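Local coordinates for Oxidored_FMN domain-containing protein ([Pseudomonas] geniculata N1, PDB 6L6J) that oxidises the amine 6-hydroxypseudooxynicotine, probably passing electrons through its bound FMN and [4Fe-4S] cluster, at residues D7-P12 and S307-G312; F284-K287 and P292-G295; G448-Q451 and S457-L460. All coordinates share one frame; numbering follows the deposited sequence.

Contact 1: residues D7-P12 and S307-G312; sequences DILFEP and SQIRRG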
ATOM      1  N   ASP A   7       4.795  27.737  -6.113  1.00 29.99           N
ATOM      2  CA  ASP A   7       4.478  28.165  -7.505  1.00 31.64           C
ATOM      3  C   ASP A   7       5.097  27.165  -8.495  1.00 31.21           C
ATOM      4  O   ASP A   7       4.403  26.795  -9.473  1.00 28.91           O
ATOM      5  CB  ASP A   7       4.975  29.591  -7.800  1.00 33.46           C
ATOM      6  CG  ASP A   7       4.131  30.733  -7.234  1.00 31.75           C
ATOM      7  OD1 ASP A   7       3.097  30.465  -6.613  1.00 31.11           O
ATOM      8  OD2 ASP A   7       4.539  31.902  -7.396  1.00 33.91           O
ATOM      9  N   ILE A   8       6.347  26.752  -8.245  1.00 31.25           N
ATOM     10  CA  ILE A   8       7.179  25.870  -9.134  1.00 33.11           C
ATOM     11  C   ILE A   8       6.506  24.498  -9.353  1.00 31.40           C
ATOM     12  O   ILE A   8       6.657  23.900 -10.459  1.00 30.74           O
ATOM     13  CB  ILE A   8       8.608  25.709  -8.567  1.00 34.51           C
ATOM     14  CG1 ILE A   8       9.459  24.773  -9.429  1.00 33.71           C
ATOM     15  CG2 ILE A   8       8.578  25.241  -7.117  1.00 36.00           C
ATOM     16  CD1 ILE A   8      10.922  25.130  -9.456  1.00 34.40           C
ATOM     17  N   LEU A   9       5.783  23.998  -8.355  1.00 28.92           N
ATOM     18  CA  LEU A   9       5.076  22.693  -8.450  1.00 27.71           C
ATOM     19  C   LEU A   9       3.928  22.747  -9.474  1.00 27.76           C
ATOM     20  O   LEU A   9       3.530  21.643  -9.914  1.00 28.86           O
ATOM     21  CB  LEU A   9       4.511  22.334  -7.076  1.00 25.45           C
ATOM     22  CG  LEU A   9       5.525  22.020  -5.998  1.00 22.87           C
ATOM     23  CD1 LEU A   9       4.821  21.394  -4.818  1.00 21.73           C
ATOM     24  CD2 LEU A   9       6.627  21.113  -6.529  1.00 22.78           C
ATOM     25  N   PHE A  10       3.435  23.945  -9.822  1.00 25.96           N
ATOM     26  CA  PHE A  10       2.258  24.184 -10.702  1.00 25.98           C
ATOM     27  C   PHE A  10       2.653  24.706 -12.087  1.00 26.26           C
ATOM     28  O   PHE A  10       1.760  24.978 -12.886  1.00 28.04           O
ATOM     29  CB  PHE A  10       1.291  25.154 -10.026  1.00 25.65           C
ATOM     30  CG  PHE A  10       0.655  24.545  -8.807  1.00 27.84           C
ATOM     31  CD1 PHE A  10      -0.466  23.719  -8.928  1.00 27.05           C
ATOM     32  CD2 PHE A  10       1.211  24.735  -7.546  1.00 26.23           C
ATOM     33  CE1 PHE A  10      -1.034  23.133  -7.802  1.00 26.68           C
ATOM     34  CE2 PHE A  10       0.630  24.157  -6.423  1.00 27.01           C
ATOM     35  CZ  PHE A  10      -0.483  23.352  -6.550  1.00 27.58           C
ATOM     36  N   GLU A  11       3.936  24.799 -12.403  1.00 28.42           N
ATOM     37  CA  GLU A  11       4.358  25.221 -13.764  1.00 30.58           C
ATOM     38  C   GLU A  11       4.014  24.067 -14.696  1.00 29.47           C
ATOM     39  O   GLU A  11       4.215  22.922 -14.309  1.00 30.36           O
ATOM     40  CB  GLU A  11       5.855  25.539 -13.831  1.00 32.29           C
ATOM     41  CG  GLU A  11       6.321  26.492 -12.753  1.00 34.24           C
ATOM     42  CD  GLU A  11       7.774  26.909 -12.861  1.00 36.50           C
ATOM     43  OE1 GLU A  11       8.458  26.521 -13.847  1.00 37.82           O
ATOM     44  OE2 GLU A  11       8.213  27.624 -11.958  1.00 39.05           O
ATOM     45  N   PRO A  12       3.486  24.311 -15.912  1.00 28.22           N
ATOM     46  CA  PRO A  12       3.316  23.247 -16.895  1.00 28.99           C
ATOM     47  C   PRO A  12       4.668  22.671 -17.341  1.00 27.45           C
ATOM     48  O   PRO A  12       5.659  23.361 -17.197  1.00 27.39           O
ATOM     49  CB  PRO A  12       2.574  23.912 -18.070  1.00 29.18           C
ATOM     50  CG  PRO A  12       1.960  25.158 -17.463  1.00 30.66           C
ATOM     51  CD  PRO A  12       2.961  25.593 -16.405  1.00 30.92           C
ATOM     52  N   SER A 307      12.179  20.897  -3.293  1.00 31.04           N
ATOM     53  CA  SER A 307      13.643  20.636  -3.183  1.00 28.80           C
ATOM     54  C   SER A 307      14.079  19.641  -4.262  1.00 29.27           C
ATOM     55  O   SER A 307      15.113  19.865  -4.896  1.00 30.76           O
ATOM     56  CB  SER A 307      13.979  20.142  -1.810  1.00 27.63           C
ATOM     57  OG  SER A 307      15.363  20.204  -1.573  1.00 27.92           O
ATOM     58  N   GLN A 308      13.291  18.598  -4.484  1.00 27.91           N
ATOM     59  CA  GLN A 308      13.608  17.569  -5.497  1.00 29.53           C
ATOM     60  C   GLN A 308      13.825  18.270  -6.842  1.00 31.78           C
ATOM     61  O   GLN A 308      14.742  17.845  -7.579  1.00 31.42           O
ATOM     62  CB  GLN A 308      12.495  16.509  -5.548  1.00 29.66           C
ATOM     63  CG  GLN A 308      12.516  15.522  -4.381  1.00 28.32           C
ATOM     64  CD  GLN A 308      13.656  14.546  -4.495  1.00 25.14           C
ATOM     65  OE1 GLN A 308      13.916  13.993  -5.549  1.00 26.18           O
ATOM     66  NE2 GLN A 308      14.375  14.354  -3.418  1.00 24.11           N
ATOM     67  N   ILE A 309      13.015  19.302  -7.129  1.00 34.21           N
ATOM     68  CA  ILE A 309      13.013  20.060  -8.426  1.00 36.52           C
ATOM     69  C   ILE A 309      14.187  21.062  -8.477  1.00 33.16           C
ATOM     70  O   ILE A 309      14.974  21.031  -9.446  1.00 30.29           O
ATOM     71  CB  ILE A 309      11.675  20.802  -8.661  1.00 37.90           C
ATOM     72  CG1 ILE A 309      10.431  19.925  -8.415  1.00 38.99           C
ATOM     73  CG2 ILE A 309      11.673  21.424 -10.058  1.00 34.87           C
ATOM     74  CD1 ILE A 309      10.295  18.717  -9.334  1.00 38.09           C
ATOM     75  N   ARG A 310      14.276  21.923  -7.469  1.00 32.94           N
ATOM     76  CA  ARG A 310      15.303  22.991  -7.339  1.00 35.74           C
ATOM     77  C   ARG A 310      16.705  22.380  -7.448  1.00 34.09           C
ATOM     78  O   ARG A 310      17.516  22.958  -8.160  1.00 36.00           O
ATOM     79  CB  ARG A 310      15.187  23.737  -5.999  1.00 39.12           C
ATOM     80  CG  ARG A 310      13.876  24.482  -5.770  1.00 38.99           C
ATOM     81  CD  ARG A 310      13.843  25.886  -6.335  1.00 44.08           C
ATOM     82  NE  ARG A 310      12.663  26.607  -5.858  1.00 51.11           N
ATOM     83  CZ  ARG A 310      12.027  27.594  -6.506  1.00 49.73           C
ATOM     84  NH1 ARG A 310      12.441  28.015  -7.696  1.00 42.73           N
ATOM     85  NH2 ARG A 310      10.956  28.139  -5.947  1.00 50.84           N
ATOM     86  N   ARG A 311      16.962  21.244  -6.790  1.00 32.92           N
ATOM     87  CA  ARG A 311      18.311  20.594  -6.728  1.00 31.80           C
ATOM     88  C   ARG A 311      18.512  19.661  -7.936  1.00 30.53           C
ATOM     89  O   ARG A 311      19.562  19.007  -8.005  1.00 25.71           O
ATOM     90  CB  ARG A 311      18.490  19.856  -5.400  1.00 29.78           C
ATOM     91  CG  ARG A 311      18.351  20.756  -4.177  1.00 32.28           C
ATOM     92  CD  ARG A 311      18.108  20.011  -2.873  1.00 34.58           C
ATOM     93  NE  ARG A 311      18.636  18.651  -2.964  1.00 37.79           N
ATOM     94  CZ  ARG A 311      17.938  17.520  -2.891  1.00 34.86           C
ATOM     95  NH1 ARG A 311      16.639  17.511  -2.647  1.00 37.00           N
ATOM     96  NH2 ARG A 311      18.569  16.379  -3.042  1.00 35.97           N
ATOM     97  N   GLY A 312      17.550  19.626  -8.865  1.00 29.68           N
ATOM     98  CA  GLY A 312      17.721  19.011 -10.200  1.00 31.28           C
ATOM     99  C   GLY A 312      17.690  17.485 -10.167  1.00 30.90           C
ATOM    100  O   GLY A 312      18.282  16.830 -11.074  1.00 31.57           O
TER
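In this TIM-barrel domain the N-terminal segment packs on helix 302-310, which joins barrel strands 293-296 and 316-319, and Ile-8 meets Ile-309 and Arg-310 there. Ile-8 sits on a short 3-10 turn with CG1 anti to its backbone N (chi1 178°), which carries the longer branch out to the helix. Its CD1 reaches Ile-309 CG2 at 3.8 Å, the two side chains running antiparallel alongside one another. The same Ile-8 CD1 rests 3.6 Å above the guanidinium plane of Arg-310, displaced from the centre of the group, while Ile-8 CG2 lies 3.9 Å from Arg-310 NH2. A bend at chi2 (-86°) helps bring the guanidinium of this exposed side chain against the isoleucine. Leu-9 adds a looser touch, its CD2 4.4 Å from Ile-309 CG1, and also packs on Met-305 and Val-306 of the helix. Gly-312 ends the helix in a Schellman motif, where positive phi suits glycine. No hydrogen bond spans the two segments. Branched aliphatic chains hold the inner side by dispersion, whereas at the outer edge a flat guanidinium can lie on a methyl group and still present its N-H groups elsewhere.

Contact 2: residues F284-K287 and P292-G295; sequences FVKK and PVVG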
ATOM      1  N   PHE A 284      21.365  10.263 -10.890  1.00 36.31           N
ATOM      2  CA  PHE A 284      22.267  10.339 -12.070  1.00 37.74           C
ATOM      3  C   PHE A 284      21.463  10.600 -13.360  1.00 36.66           C
ATOM      4  O   PHE A 284      22.044  11.080 -14.356  1.00 37.28           O
ATOM      5  CB  PHE A 284      23.085   9.048 -12.207  1.00 34.37           C
ATOM      6  CG  PHE A 284      22.326   7.903 -12.835  1.00 35.28           C
ATOM      7  CD1 PHE A 284      21.507   7.079 -12.059  1.00 36.83           C
ATOM      8  CD2 PHE A 284      22.428   7.645 -14.195  1.00 32.36           C
ATOM      9  CE1 PHE A 284      20.837   6.000 -12.620  1.00 33.76           C
ATOM     10  CE2 PHE A 284      21.741   6.580 -14.758  1.00 34.06           C
ATOM     11  CZ  PHE A 284      20.954   5.754 -13.972  1.00 34.71           C
ATOM     12  N   VAL A 285      20.187  10.234 -13.369  1.00 33.88           N
ATOM     13  CA  VAL A 285      19.360  10.178 -14.610  1.00 34.95           C
ATOM     14  C   VAL A 285      19.328  11.558 -15.283  1.00 31.27           C
ATOM     15  O   VAL A 285      19.514  11.589 -16.500  1.00 31.06           O
ATOM     16  CB  VAL A 285      17.941   9.635 -14.331  1.00 33.89           C
ATOM     17  CG1 VAL A 285      17.062   9.683 -15.575  1.00 34.35           C
ATOM     18  CG2 VAL A 285      17.990   8.218 -13.788  1.00 33.07           C
ATOM     19  N   LYS A 286      19.116  12.647 -14.535  1.00 32.54           N
ATOM     20  CA  LYS A 286      18.991  14.015 -15.129  1.00 34.81           C
ATOM     21  C   LYS A 286      20.330  14.521 -15.692  1.00 34.64           C
ATOM     22  O   LYS A 286      20.289  15.379 -16.567  1.00 36.72           O
ATOM     23  CB  LYS A 286      18.387  15.021 -14.143  1.00 35.01           C
ATOM     24  CG  LYS A 286      16.873  15.144 -14.257  1.00 37.19           C
ATOM     25  CD  LYS A 286      16.263  16.323 -13.526  1.00 37.70           C
ATOM     26  CE  LYS A 286      16.540  17.654 -14.185  1.00 36.27           C
ATOM     27  NZ  LYS A 286      16.118  17.663 -15.608  1.00 37.66           N
ATOM     28  N   LYS A 287      21.474  13.998 -15.248  1.00 36.69           N
ATOM     29  CA  LYS A 287      22.805  14.336 -15.825  1.00 37.14           C
ATOM     30  C   LYS A 287      22.974  13.695 -17.212  1.00 35.32           C
ATOM     31  O   LYS A 287      23.794  14.209 -17.977  1.00 34.12           O
ATOM     32  CB  LYS A 287      23.923  13.921 -14.865  1.00 42.06           C
ATOM     33  CG  LYS A 287      23.866  14.583 -13.490  1.00 47.65           C
ATOM     34  CD  LYS A 287      24.964  15.605 -13.224  1.00 55.42           C
ATOM     35  CE  LYS A 287      24.875  16.877 -14.052  1.00 55.16           C
ATOM     36  NZ  LYS A 287      25.512  18.018 -13.351  1.00 51.63           N
ATOM     37  N   PRO A 292      12.423  15.188 -19.616  1.00 30.35           N
ATOM     38  CA  PRO A 292      11.800  15.281 -18.294  1.00 30.39           C
ATOM     39  C   PRO A 292      11.866  13.937 -17.551  1.00 29.17           C
ATOM     40  O   PRO A 292      11.621  12.933 -18.167  1.00 27.75           O
ATOM     41  CB  PRO A 292      10.332  15.653 -18.537  1.00 29.61           C
ATOM     42  CG  PRO A 292      10.270  16.070 -19.992  1.00 32.13           C
ATOM     43  CD  PRO A 292      11.485  15.491 -20.701  1.00 30.63           C
ATOM     44  N   VAL A 293      12.250  13.958 -16.275  1.00 27.34           N
ATOM     45  CA  VAL A 293      12.408  12.735 -15.441  1.00 25.89           C
ATOM     46  C   VAL A 293      11.356  12.794 -14.333  1.00 26.62           C
ATOM     47  O   VAL A 293      11.262  13.847 -13.622  1.00 26.45           O
ATOM     48  CB  VAL A 293      13.835  12.604 -14.870  1.00 26.58           C
ATOM     49  CG1 VAL A 293      13.998  11.355 -14.021  1.00 28.20           C
ATOM     50  CG2 VAL A 293      14.888  12.621 -15.965  1.00 26.88           C
ATOM     51  N   VAL A 294      10.594  11.708 -14.207  1.00 25.36           N
ATOM     52  CA  VAL A 294       9.634  11.494 -13.091  1.00 27.93           C
ATOM     53  C   VAL A 294      10.185  10.367 -12.212  1.00 27.59           C
ATOM     54  O   VAL A 294      10.544   9.316 -12.743  1.00 33.67           O
ATOM     55  CB  VAL A 294       8.203  11.180 -13.577  1.00 31.06           C
ATOM     56  CG1 VAL A 294       8.145  10.030 -14.582  1.00 29.75           C
ATOM     57  CG2 VAL A 294       7.274  10.904 -12.396  1.00 30.47           C
ATOM     58  N   GLY A 295      10.234  10.604 -10.915  1.00 23.59           N
ATOM     59  CA  GLY A 295      10.635   9.625  -9.908  1.00 24.09           C
ATOM     60  C   GLY A 295       9.645   9.636  -8.767  1.00 25.25           C
ATOM     61  O   GLY A 295       8.794  10.558  -8.711  1.00 23.96           O
TER
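Val-285 and Lys-286 of the short, weakly bonded helix 285-288 pack against Val-293, the first residue of strand 293-296, at the close of the beta-alpha-beta crossover that leads from barrel strand 255-261 to its parallel neighbour. With chi1 at 180°, Val-293 holds CG1 trans to its own amide nitrogen, and this staggering places both methyls against Val-285. Val-285 offers a single branch in return: its CG1 lies 3.7 Å from Val-293 CG2 and 3.8 Å from Val-293 CG1, and so touches both prongs of the fork. Valine suits both places, since a short branched side chain fills a buried layer between helix and sheet with little freedom to turn; Val-258 of the adjoining strand meets both valines. Lys-286 brings its aliphatic part alongside Val-293, with CG 3.6 Å from Val-293 CG2, the two side chains running past one another in opposite senses. Farther out the lysine bends twice, at chi3 (72°) and chi4 (55°), and NZ forms a salt bridge with Asp-315 OD1. The other oxygen of that carboxylate accepts a hydrogen bond from the Val-293 backbone N, so Asp-315 joins the polar end of the helix residue to the start of the strand. The other methyl of Val-285, CG2, takes no part in the valine pair and stands 3.8 Å above one face of the Phe-284 ring, displaced from the ring centre.

Contact 3: residues G448-Q451 and S457-L460; sequences GQLQ and SMYL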
ATOM      1  N   GLY A 448      -6.045  16.922  14.266  1.00 32.11           N
ATOM      2  CA  GLY A 448      -5.757  18.269  13.745  1.00 34.52           C
ATOM      3  C   GLY A 448      -6.924  18.860  12.976  1.00 35.87           C
ATOM      4  O   GLY A 448      -7.127  20.077  13.048  1.00 41.35           O
ATOM      5  N   GLN A 449      -7.678  18.026  12.269  1.00 36.69           N
ATOM      6  CA  GLN A 449      -8.912  18.428  11.551  1.00 35.00           C
ATOM      7  C   GLN A 449     -10.063  18.628  12.538  1.00 35.97           C
ATOM      8  O   GLN A 449     -10.820  19.591  12.350  1.00 36.88           O
ATOM      9  CB  GLN A 449      -9.265  17.370  10.515  1.00 34.25           C
ATOM     10  CG  GLN A 449      -8.245  17.302   9.391  1.00 33.64           C
ATOM     11  CD  GLN A 449      -8.285  18.564   8.589  1.00 32.81           C
ATOM     12  OE1 GLN A 449      -9.364  19.038   8.242  1.00 37.31           O
ATOM     13  NE2 GLN A 449      -7.117  19.119   8.307  1.00 31.15           N
ATOM     14  N   LEU A 450     -10.202  17.743  13.528  1.00 37.28           N
ATOM     15  CA  LEU A 450     -11.359  17.742  14.473  1.00 40.77           C
ATOM     16  C   LEU A 450     -11.343  18.992  15.357  1.00 40.66           C
ATOM     17  O   LEU A 450     -12.391  19.638  15.476  1.00 45.43           O
ATOM     18  CB  LEU A 450     -11.349  16.467  15.328  1.00 40.14           C
ATOM     19  CG  LEU A 450     -12.065  15.266  14.711  1.00 39.38           C
ATOM     20  CD1 LEU A 450     -11.715  13.981  15.437  1.00 39.87           C
ATOM     21  CD2 LEU A 450     -13.569  15.459  14.706  1.00 38.92           C
ATOM     22  N   GLN A 451     -10.190  19.335  15.927  1.00 42.93           N
ATOM     23  CA  GLN A 451     -10.072  20.305  17.055  1.00 45.01           C
ATOM     24  C   GLN A 451     -10.256  21.758  16.588  1.00 43.56           C
ATOM     25  O   GLN A 451     -10.295  22.628  17.478  1.00 41.05           O
ATOM     26  CB  GLN A 451      -8.734  20.099  17.776  1.00 44.81           C
ATOM     27  CG  GLN A 451      -7.515  20.435  16.927  1.00 43.97           C
ATOM     28  CD  GLN A 451      -6.236  19.985  17.581  1.00 42.26           C
ATOM     29  OE1 GLN A 451      -6.248  19.403  18.671  1.00 43.02           O
ATOM     30  NE2 GLN A 451      -5.128  20.245  16.905  1.00 39.02           N
ATOM     31  N   SER A 457     -16.735  18.578  20.168  1.00 43.56           N
ATOM     32  CA  SER A 457     -16.221  18.644  21.558  1.00 43.95           C
ATOM     33  C   SER A 457     -15.372  17.400  21.821  1.00 42.96           C
ATOM     34  O   SER A 457     -15.857  16.277  21.551  1.00 50.62           O
ATOM     35  CB  SER A 457     -17.349  18.772  22.552  1.00 44.57           C
ATOM     36  OG  SER A 457     -18.197  19.851  22.177  1.00 44.66           O
ATOM     37  N   MET A 458     -14.151  17.595  22.308  1.00 39.62           N
ATOM     38  CA  MET A 458     -13.155  16.517  22.517  1.00 39.45           C
ATOM     39  C   MET A 458     -12.839  16.421  24.012  1.00 38.10           C
ATOM     40  O   MET A 458     -12.333  17.398  24.550  1.00 38.57           O
ATOM     41  CB  MET A 458     -11.896  16.814  21.693  1.00 40.12           C
ATOM     42  CG  MET A 458     -12.217  17.092  20.228  1.00 39.26           C
ATOM     43  SD  MET A 458     -10.776  17.073  19.136  1.00 40.21           S
ATOM     44  CE  MET A 458     -10.332  15.341  19.145  1.00 42.39           C
ATOM     45  N   TYR A 459     -13.170  15.295  24.660  1.00 40.73           N
ATOM     46  CA  TYR A 459     -12.952  15.057  26.114  1.00 44.12           C
ATOM     47  C   TYR A 459     -11.930  13.931  26.301  1.00 44.98           C
ATOM     48  O   TYR A 459     -12.235  12.782  25.927  1.00 48.99           O
ATOM     49  CB  TYR A 459     -14.276  14.734  26.812  1.00 45.76           C
ATOM     50  CG  TYR A 459     -15.362  15.759  26.599  1.00 46.06           C
ATOM     51  CD1 TYR A 459     -15.237  17.050  27.088  1.00 51.06           C
ATOM     52  CD2 TYR A 459     -16.510  15.441  25.898  1.00 47.15           C
ATOM     53  CE1 TYR A 459     -16.231  17.998  26.898  1.00 50.53           C
ATOM     54  CE2 TYR A 459     -17.512  16.374  25.696  1.00 52.57           C
ATOM     55  CZ  TYR A 459     -17.371  17.654  26.197  1.00 51.10           C
ATOM     56  OH  TYR A 459     -18.352  18.563  25.977  1.00 54.16           O
ATOM     57  N   LEU A 460     -10.784  14.238  26.910  1.00 42.01           N
ATOM     58  CA  LEU A 460      -9.602  13.343  26.916  1.00 42.68           C
ATOM     59  C   LEU A 460      -9.364  12.669  28.267  1.00 43.77           C
ATOM     60  O   LEU A 460      -8.323  11.999  28.380  1.00 52.96           O
ATOM     61  CB  LEU A 460      -8.353  14.135  26.516  1.00 42.26           C
ATOM     62  CG  LEU A 460      -7.790  13.831  25.132  1.00 41.61           C
ATOM     63  CD1 LEU A 460      -6.527  14.651  24.883  1.00 41.89           C
ATOM     64  CD2 LEU A 460      -7.521  12.342  24.957  1.00 39.95           C
TER
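Leu-450 of helix 441-450 and Gln-451, which follows it, both lean on the thioether of Met-458. Gly-448, two residues before Leu-450, has no side chain to bring to this surface. Gln-449 packs on His-405 and gives a hydrogen bond from NE2 to Asp-340 OD1. Leu-450 follows as the buried residue of the contact: its CB lies 3.9 Å from Met-458 SD and 4.1 Å from Met-458 CE, and its CD1 is 4.2 Å from the same CE. The two side chains cross at about a right angle, so the methionine lies over the base of the leucine and reaches one of its methyls. Leu-450 also packs on Leu-401 and Ala-404 of helix 398-410, where a branched apolar residue can fill the space its helix shares with helix 398-410 and the edge strand.

The setting is a Rossmann-type domain that binds ADP, and strand 456-459 is the outermost strand of its parallel sheet on this side. Tyr-459 is bonded through its backbone to Asp-418, an ADP-binding residue whose side chain is about 8 Å from that of Met-458. Gln-451 comes last, with CB 3.9 Å from Met-458 SD; within these segments CB alone makes its contact.

Met-458 reaches the helix because its unbranched chain stays extended through chi2 (-167°) before bending at chi3 (69°), which sets CE beside Leu-450 CB and CD1. The flexible chain also touches Ile-416 and Trp-423. An alanine here, stopping at CB, would probably open a gap between the helix and the edge strand and take from Leu-450 and the CB of Gln-451 their contact with the thioether. Ser-457 and Tyr-459, the neighbours of Met-458 on the strand, instead touch Ser-415.

From the N terminus, the chain first lays down residues 7-12, then builds seven of the eight barrel strands before contact 1 closes this long loop at helix 302-310. Contact 2 opens and closes within that span: residues 284-287 and 292-295 meet across the four residues between them, tying a short helix to the seventh strand. The two lie side by side, centres 13 Å apart, and Gly-312 packs against Lys-286. Contact 3 follows in series, closing another short loop and joining helix 441-450 to edge strand 456-459 of the Rossmann-like ADP-binding domain; its nearest atoms are about 17 Å from contact 1 and about 25 Å from contact 2. No contact crosses another along the chain.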